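Local coordinates for isoflavone reductase (Medicago sativa, PDB 2GAS), which reduces 2'-hydroxyisoflavones to chiral isoflavanones with NADPH, a late step in the synthesis of the alfalfa pterocarpan phytoalexin medicarpin, at residues A[170-175]-A[236-241]; A[78-83]-A[103-108]; A[72-77]-A[97-102]. All coordinates share one frame; numbering follows the deposited sequence.

Contact 1: A[170-175]-A[236-241]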
# COMPACT_ATOMS: atom_id res chain seq x y z
N ASP A 170 -12.01 8.64 13.28
CA ASP A 170 -12.02 7.52 14.22
C ASP A 170 -13.26 6.66 14.03
O ASP A 170 -14.21 7.07 13.37
CB ASP A 170 -11.94 8.05 15.65
CG ASP A 170 -10.54 8.47 16.05
OD1 ASP A 170 -9.74 8.81 15.15
OD2 ASP A 170 -10.24 8.47 17.26
N PRO A 171 -13.27 5.45 14.62
CA PRO A 171 -14.43 4.57 14.48
C PRO A 171 -15.69 5.18 15.06
O PRO A 171 -15.68 5.72 16.17
CB PRO A 171 -14.01 3.31 15.24
CG PRO A 171 -12.52 3.32 15.14
CD PRO A 171 -12.19 4.78 15.37
N PRO A 172 -16.81 5.11 14.33
CA PRO A 172 -18.07 5.67 14.82
C PRO A 172 -18.54 4.84 16.00
O PRO A 172 -18.38 3.62 16.01
CB PRO A 172 -19.00 5.53 13.62
CG PRO A 172 -18.53 4.24 13.01
CD PRO A 172 -17.02 4.38 13.06
N ARG A 173 -19.13 5.49 16.99
CA ARG A 173 -19.60 4.77 18.16
C ARG A 173 -21.12 4.76 18.30
O ARG A 173 -21.65 4.15 19.22
CB ARG A 173 -18.98 5.39 19.42
CG ARG A 173 -17.47 5.45 19.37
CD ARG A 173 -16.91 6.26 20.53
NE ARG A 173 -16.72 5.46 21.73
CZ ARG A 173 -15.63 4.75 22.00
NH1 ARG A 173 -14.62 4.74 21.15
NH2 ARG A 173 -15.55 4.05 23.13
N ASP A 174 -21.82 5.40 17.37
CA ASP A 174 -23.27 5.44 17.46
C ASP A 174 -24.01 5.01 16.19
O ASP A 174 -24.95 4.21 16.26
CB ASP A 174 -23.72 6.84 17.87
CG ASP A 174 -25.13 6.87 18.43
OD1 ASP A 174 -25.44 5.99 19.27
OD2 ASP A 174 -25.91 7.76 18.06
N LYS A 175 -23.60 5.53 15.05
CA LYS A 175 -24.28 5.22 13.79
C LYS A 175 -23.30 4.96 12.65
O LYS A 175 -22.25 5.60 12.57
CB LYS A 175 -25.19 6.38 13.39
CG LYS A 175 -26.10 6.83 14.53
CD LYS A 175 -26.82 8.12 14.21
CE LYS A 175 -27.66 8.57 15.41
NZ LYS A 175 -28.34 9.86 15.17
N LYS A 236 -21.70 -1.87 22.68
CA LYS A 236 -22.97 -1.28 22.31
C LYS A 236 -23.24 -1.56 20.84
O LYS A 236 -22.32 -1.85 20.08
CB LYS A 236 -23.01 0.23 22.57
CG LYS A 236 -22.02 1.05 21.78
CD LYS A 236 -22.32 2.55 21.91
CE LYS A 236 -23.61 2.92 21.18
NZ LYS A 236 -23.79 4.39 21.06
N THR A 237 -24.51 -1.48 20.45
CA THR A 237 -24.91 -1.75 19.07
C THR A 237 -25.04 -0.47 18.28
O THR A 237 -25.68 0.49 18.72
CB THR A 237 -26.27 -2.48 19.03
OG1 THR A 237 -26.19 -3.68 19.80
CG2 THR A 237 -26.64 -2.84 17.60
N LEU A 238 -24.43 -0.44 17.10
CA LEU A 238 -24.49 0.73 16.25
C LEU A 238 -25.75 0.75 15.41
O LEU A 238 -26.25 -0.30 14.99
CB LEU A 238 -23.29 0.77 15.30
CG LEU A 238 -21.87 0.83 15.86
CD1 LEU A 238 -20.87 0.93 14.70
CD2 LEU A 238 -21.72 2.01 16.79
N GLU A 239 -26.27 1.94 15.16
CA GLU A 239 -27.44 2.07 14.30
C GLU A 239 -26.87 1.80 12.91
O GLU A 239 -25.78 2.27 12.59
CB GLU A 239 -28.02 3.48 14.39
CG GLU A 239 -28.69 3.76 15.72
CD GLU A 239 -29.25 5.16 15.81
OE1 GLU A 239 -29.55 5.75 14.76
OE2 GLU A 239 -29.42 5.66 16.94
N LYS A 240 -27.60 1.05 12.09
CA LYS A 240 -27.10 0.71 10.77
C LYS A 240 -28.03 1.08 9.62
O LYS A 240 -29.24 0.90 9.70
CB LYS A 240 -26.81 -0.79 10.68
CG LYS A 240 -25.87 -1.32 11.75
CD LYS A 240 -25.79 -2.83 11.69
CE LYS A 240 -24.94 -3.39 12.82
NZ LYS A 240 -25.47 -2.96 14.14
N THR A 241 -27.43 1.60 8.55
CA THR A 241 -28.14 1.97 7.34
C THR A 241 -27.39 1.33 6.19
O THR A 241 -26.18 1.53 6.06
CB THR A 241 -28.16 3.49 7.14
OG1 THR A 241 -28.94 4.10 8.18
CG2 THR A 241 -28.76 3.85 5.79
O HOH W 1 -25.90 3.26 18.84
O HOH W 2 -28.24 7.18 18.78
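The flat carboxylate of E239 has the aliphatic chain of K175 over one face: K175 CG lies 3.8 Å from E239 CD, close to the normal of the group, and K175 CE comes within 3.5 Å of E239 OE1. The two chains run side by side in the same direction. The ammonium passes the carboxylate without closing a salt bridge, since K175 NZ stays 4.3 Å from E239 OE1. At the other end of the group, a water that donates to E239 OE2 also donates to D174 OD2. It bridges two carboxylates whose OD2 and OE2 are 4.2 Å apart and probably eases their repulsion. The second flat group, the D174 carboxylate, is met on the anti side of OD1 by K236 NZ, 2.9 Å away and 18° out of plane, in a salt bridge. The same ammonium donates to the backbone, with K236 NZ 2.8 Å from R173 O. A bend at chi3 (-70°) turns the K236 chain back so that one nitrogen serves both acceptors. The buried L238 turns CD1 toward P172 CG, a loose apolar contact. The backbone joins next to it: E239 N donates to D174 O over 2.8 Å, almost straight at 175°. Further along, E239 and T241 both bond to V176, while E231 of helix 223-234 receives L238 N and K240 NZ. K175 opposite E239 is thus the opening parallel bridge of the two-stranded sheet 175-179/239-243, at the surface of this NmrA-type reductase and away from the probable NADP(+)-binding residues.

Contact 2: A[78-83]-A[103-108]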
# COMPACT_ATOMS: atom_id res chain seq x y z
N ASP A 78 20.67 -3.28 -5.02
CA ASP A 78 20.17 -4.45 -5.72
C ASP A 78 18.66 -4.40 -5.96
O ASP A 78 18.17 -4.82 -7.01
CB ASP A 78 20.48 -5.72 -4.92
CG ASP A 78 21.96 -5.92 -4.69
OD1 ASP A 78 22.38 -6.00 -3.51
OD2 ASP A 78 22.69 -6.02 -5.69
N ILE A 79 17.93 -3.89 -4.97
CA ILE A 79 16.48 -3.81 -5.04
C ILE A 79 16.00 -2.38 -4.86
O ILE A 79 16.47 -1.65 -3.99
CB ILE A 79 15.85 -4.71 -3.94
CG1 ILE A 79 16.32 -6.15 -4.15
CG2 ILE A 79 14.32 -4.62 -4.00
CD1 ILE A 79 15.88 -7.11 -3.06
N VAL A 80 15.05 -1.98 -5.70
CA VAL A 80 14.50 -0.63 -5.66
C VAL A 80 13.01 -0.70 -5.34
O VAL A 80 12.25 -1.40 -6.02
CB VAL A 80 14.70 0.08 -7.01
CG1 VAL A 80 14.09 1.47 -6.96
CG2 VAL A 80 16.18 0.15 -7.35
N ILE A 81 12.60 0.01 -4.30
CA ILE A 81 11.20 0.03 -3.88
C ILE A 81 10.64 1.44 -3.96
O ILE A 81 11.14 2.34 -3.28
CB ILE A 81 11.05 -0.48 -2.44
CG1 ILE A 81 11.59 -1.91 -2.33
CG2 ILE A 81 9.58 -0.42 -2.02
CD1 ILE A 81 11.56 -2.49 -0.93
N CYS A 82 9.62 1.63 -4.79
CA CYS A 82 9.00 2.95 -4.90
C CYS A 82 7.79 2.96 -3.97
O CYS A 82 6.69 2.52 -4.34
CB CYS A 82 8.55 3.21 -6.34
SG CYS A 82 8.09 4.92 -6.60
N ALA A 83 7.99 3.46 -2.76
CA ALA A 83 6.93 3.52 -1.76
C ALA A 83 5.86 4.52 -2.14
O ALA A 83 6.15 5.65 -2.52
CB ALA A 83 7.52 3.87 -0.40
N GLY A 103 21.26 -0.96 -15.04
CA GLY A 103 21.40 -2.35 -15.44
C GLY A 103 21.67 -3.41 -14.40
O GLY A 103 21.69 -4.59 -14.72
N ASN A 104 21.86 -3.01 -13.15
CA ASN A 104 22.16 -3.95 -12.07
C ASN A 104 20.99 -4.36 -11.19
O ASN A 104 21.14 -5.20 -10.30
CB ASN A 104 23.24 -3.35 -11.17
CG ASN A 104 22.82 -2.00 -10.61
OD1 ASN A 104 22.79 -1.00 -11.33
ND2 ASN A 104 22.49 -1.97 -9.32
N VAL A 105 19.82 -3.77 -11.42
CA VAL A 105 18.66 -4.06 -10.57
C VAL A 105 18.14 -5.49 -10.64
O VAL A 105 17.81 -6.00 -11.71
CB VAL A 105 17.51 -3.08 -10.88
CG1 VAL A 105 16.31 -3.36 -9.97
CG2 VAL A 105 17.99 -1.65 -10.67
N LYS A 106 18.07 -6.13 -9.47
CA LYS A 106 17.59 -7.50 -9.36
C LYS A 106 16.09 -7.58 -9.10
O LYS A 106 15.47 -8.62 -9.31
CB LYS A 106 18.35 -8.23 -8.25
CG LYS A 106 19.85 -8.28 -8.52
CD LYS A 106 20.60 -9.04 -7.44
CE LYS A 106 22.10 -8.98 -7.70
NZ LYS A 106 22.88 -9.64 -6.62
N LYS A 107 15.50 -6.47 -8.64
CA LYS A 107 14.06 -6.46 -8.39
C LYS A 107 13.55 -5.04 -8.17
O LYS A 107 14.16 -4.27 -7.44
CB LYS A 107 13.71 -7.34 -7.18
CG LYS A 107 12.22 -7.57 -7.01
CD LYS A 107 11.91 -8.98 -6.50
CE LYS A 107 12.37 -9.17 -5.07
NZ LYS A 107 12.07 -10.54 -4.55
N PHE A 108 12.44 -4.71 -8.82
CA PHE A 108 11.83 -3.40 -8.69
C PHE A 108 10.40 -3.53 -8.19
O PHE A 108 9.62 -4.31 -8.73
CB PHE A 108 11.82 -2.67 -10.05
CG PHE A 108 11.04 -1.37 -10.05
CD1 PHE A 108 11.23 -0.42 -9.05
CD2 PHE A 108 10.15 -1.08 -11.08
CE1 PHE A 108 10.54 0.79 -9.08
CE2 PHE A 108 9.46 0.13 -11.11
CZ PHE A 108 9.65 1.06 -10.12
O HOH W 3 23.13 -5.32 -8.21
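K106 lies alongside D78, both side chains pointing the same way. From the base outward, K106 CB rests 3.6 Å from D78 O, CD passes the D78 CB methylene, and CE comes within 3.6 Å of D78 OD2. At the tip, K106 NZ makes a long salt bridge of 3.7 Å to D78 OD2, while D78 OD1 takes the backbone N-H of K4. A water donates to both D78 OD2 and N104 O. Next to this pair the backbones join in parallel: K106 N donates to D78 O (2.8 Å) and V80 N to K107 O (3.0 Å). On the face of V80, the F108 ring turns its edge to the backbone: V80 O lies near the ring plane, 3.3 Å from F108 CD1. V80 CG1 is 4.0 Å from F108 CD1, and C82 CB approaches F108 CE1 obliquely. An alanine in place of F108 would probably open a gap beside V80 and C82. Strand 107-109 is an outermost strand of the five-stranded parallel sheet, 79-82 lies between it and 5-8, and V80 packs beneath I74 of helix 67-74 and I99 of helix 92-102.

Contact 3: A[72-77]-A[97-102]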
# COMPACT_ATOMS: atom_id res chain seq x y z
N LYS A 72 22.92 7.09 -10.43
CA LYS A 72 24.04 6.95 -9.50
C LYS A 72 23.64 6.22 -8.22
O LYS A 72 24.40 5.41 -7.69
CB LYS A 72 24.62 8.32 -9.14
CG LYS A 72 25.79 8.26 -8.17
CD LYS A 72 26.31 9.64 -7.82
CE LYS A 72 27.47 9.57 -6.84
NZ LYS A 72 27.09 8.93 -5.54
N ALA A 73 22.44 6.52 -7.72
CA ALA A 73 21.95 5.89 -6.50
C ALA A 73 21.60 4.43 -6.75
O ALA A 73 22.00 3.55 -5.99
CB ALA A 73 20.72 6.64 -6.00
N ILE A 74 20.87 4.18 -7.83
CA ILE A 74 20.45 2.83 -8.18
C ILE A 74 21.61 1.87 -8.44
O ILE A 74 21.52 0.68 -8.14
CB ILE A 74 19.50 2.87 -9.41
CG1 ILE A 74 18.21 3.60 -9.03
CG2 ILE A 74 19.20 1.46 -9.88
CD1 ILE A 74 17.24 3.80 -10.18
N LYS A 75 22.71 2.39 -8.99
CA LYS A 75 23.87 1.55 -9.25
C LYS A 75 24.50 1.00 -7.97
O LYS A 75 25.26 0.03 -8.01
CB LYS A 75 24.94 2.34 -10.02
CG LYS A 75 24.68 2.46 -11.51
CD LYS A 75 25.77 3.29 -12.16
CE LYS A 75 25.87 3.00 -13.64
NZ LYS A 75 26.33 1.60 -13.87
N GLN A 76 24.16 1.60 -6.84
CA GLN A 76 24.72 1.17 -5.56
C GLN A 76 23.90 0.11 -4.83
O GLN A 76 24.34 -0.40 -3.80
CB GLN A 76 24.90 2.39 -4.65
CG GLN A 76 25.83 3.44 -5.20
CD GLN A 76 25.86 4.69 -4.34
OE1 GLN A 76 26.31 4.67 -3.20
NE2 GLN A 76 25.37 5.79 -4.89
N VAL A 77 22.73 -0.22 -5.35
CA VAL A 77 21.86 -1.20 -4.70
C VAL A 77 21.43 -2.35 -5.60
O VAL A 77 21.77 -2.40 -6.78
CB VAL A 77 20.60 -0.50 -4.14
CG1 VAL A 77 21.01 0.60 -3.17
CG2 VAL A 77 19.78 0.08 -5.29
N LYS A 97 13.53 4.35 -16.52
CA LYS A 97 14.58 4.75 -17.44
C LYS A 97 15.92 4.66 -16.72
O LYS A 97 16.90 4.14 -17.26
CB LYS A 97 14.35 6.19 -17.93
CG LYS A 97 15.41 6.68 -18.91
CD LYS A 97 15.13 8.11 -19.34
CE LYS A 97 16.15 8.60 -20.37
NZ LYS A 97 17.54 8.56 -19.85
N ALA A 98 15.97 5.15 -15.48
CA ALA A 98 17.20 5.11 -14.70
C ALA A 98 17.60 3.68 -14.37
O ALA A 98 18.78 3.34 -14.38
CB ALA A 98 17.03 5.93 -13.41
N ILE A 99 16.62 2.83 -14.07
CA ILE A 99 16.88 1.42 -13.76
C ILE A 99 17.52 0.72 -14.96
O ILE A 99 18.50 -0.02 -14.82
CB ILE A 99 15.57 0.68 -13.39
CG1 ILE A 99 15.06 1.17 -12.04
CG2 ILE A 99 15.78 -0.83 -13.39
CD1 ILE A 99 15.99 0.86 -10.90
N LYS A 100 16.96 0.96 -16.14
CA LYS A 100 17.47 0.36 -17.37
C LYS A 100 18.92 0.77 -17.63
O LYS A 100 19.74 -0.05 -18.04
CB LYS A 100 16.60 0.76 -18.56
CG LYS A 100 15.17 0.25 -18.49
CD LYS A 100 15.10 -1.27 -18.61
CE LYS A 100 15.56 -1.73 -19.99
NZ LYS A 100 15.51 -3.21 -20.13
N GLU A 101 19.23 2.04 -17.39
CA GLU A 101 20.59 2.52 -17.61
C GLU A 101 21.56 1.90 -16.60
O GLU A 101 22.67 1.53 -16.96
CB GLU A 101 20.65 4.04 -17.52
CG GLU A 101 22.01 4.60 -17.92
CD GLU A 101 22.06 6.11 -17.90
OE1 GLU A 101 21.14 6.75 -18.45
OE2 GLU A 101 23.02 6.67 -17.33
N ALA A 102 21.13 1.81 -15.34
CA ALA A 102 21.98 1.23 -14.30
C ALA A 102 22.30 -0.22 -14.65
O ALA A 102 23.45 -0.65 -14.57
CB ALA A 102 21.26 1.30 -12.95
O HOH W 4 25.66 -1.02 -12.76
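I74 meets I99 tip to tip, the two side chains crossing at about a right angle. I74 CD1 and I99 CD1 are 3.3 Å apart, and I74 CG2 lies 3.4 Å from the same I99 CD1; both separations are tighter than usual for methyl groups. Two alanines on the facing helix complete the grip on I74: A98 CB sits 3.9 Å from I74 CD1, and A102 CB lies 3.7 Å from I74 CG2. The I99 CB leads away from I74, but chi2 of -64° folds CD1 back to it. A102 CB is also touched by the K75 chain, at K75 CG (3.9 Å). Beyond CG the lysine bends at chi4, and its ammonium donates over 2.9 Å from K75 NZ to a water that in turn donates to A102 O. K75 NZ itself is 3.7 Å from A102 O, so the water carries the link; the positive charge would probably suit this carbonyl at the C-terminal end of helix 92-102. In the next shell, a type I turn runs from I74 to V77, with V77 N bonded to I74 O. Q76 NE2 reaches back to K72 O over 3.0 Å, entering well above the carbonyl plane. N104 ND2 probably also donates to I74 O, which would tie this turn to the chain just after helix 92-102. Underneath, V80 and V105 touch both isoleucines. Such neighbouring helices, packed apolar side to apolar side on one face of a parallel sheet of order 3-2-1-4-5, are characteristic of the Rossmann fold of the NADP-binding domain, where successive beta-alpha-beta crossovers bring helices 67-74 and 92-102 together.

Overall arrangement
From the N terminus, contact 3 opens at 72-77, on helix 67-74 and the turn that follows, and contact 2 opens directly after it at 78-83. Contact 3 then closes at 97-102 and contact 2 at 103-108, so the two cross, each closing a 19-residue loop. They touch, with centres about 8 Å apart: contact 2 pairs the two strands of one beta-alpha-beta unit, and contact 3 joins that unit's helix to the helix before it. Contact 1 follows in series, closing a 60-residue loop between 170-175 and 236-241. On the opposite side of the chain's centre, about 44 Å from contact 2 between centres, it starts the separate two-stranded sheet.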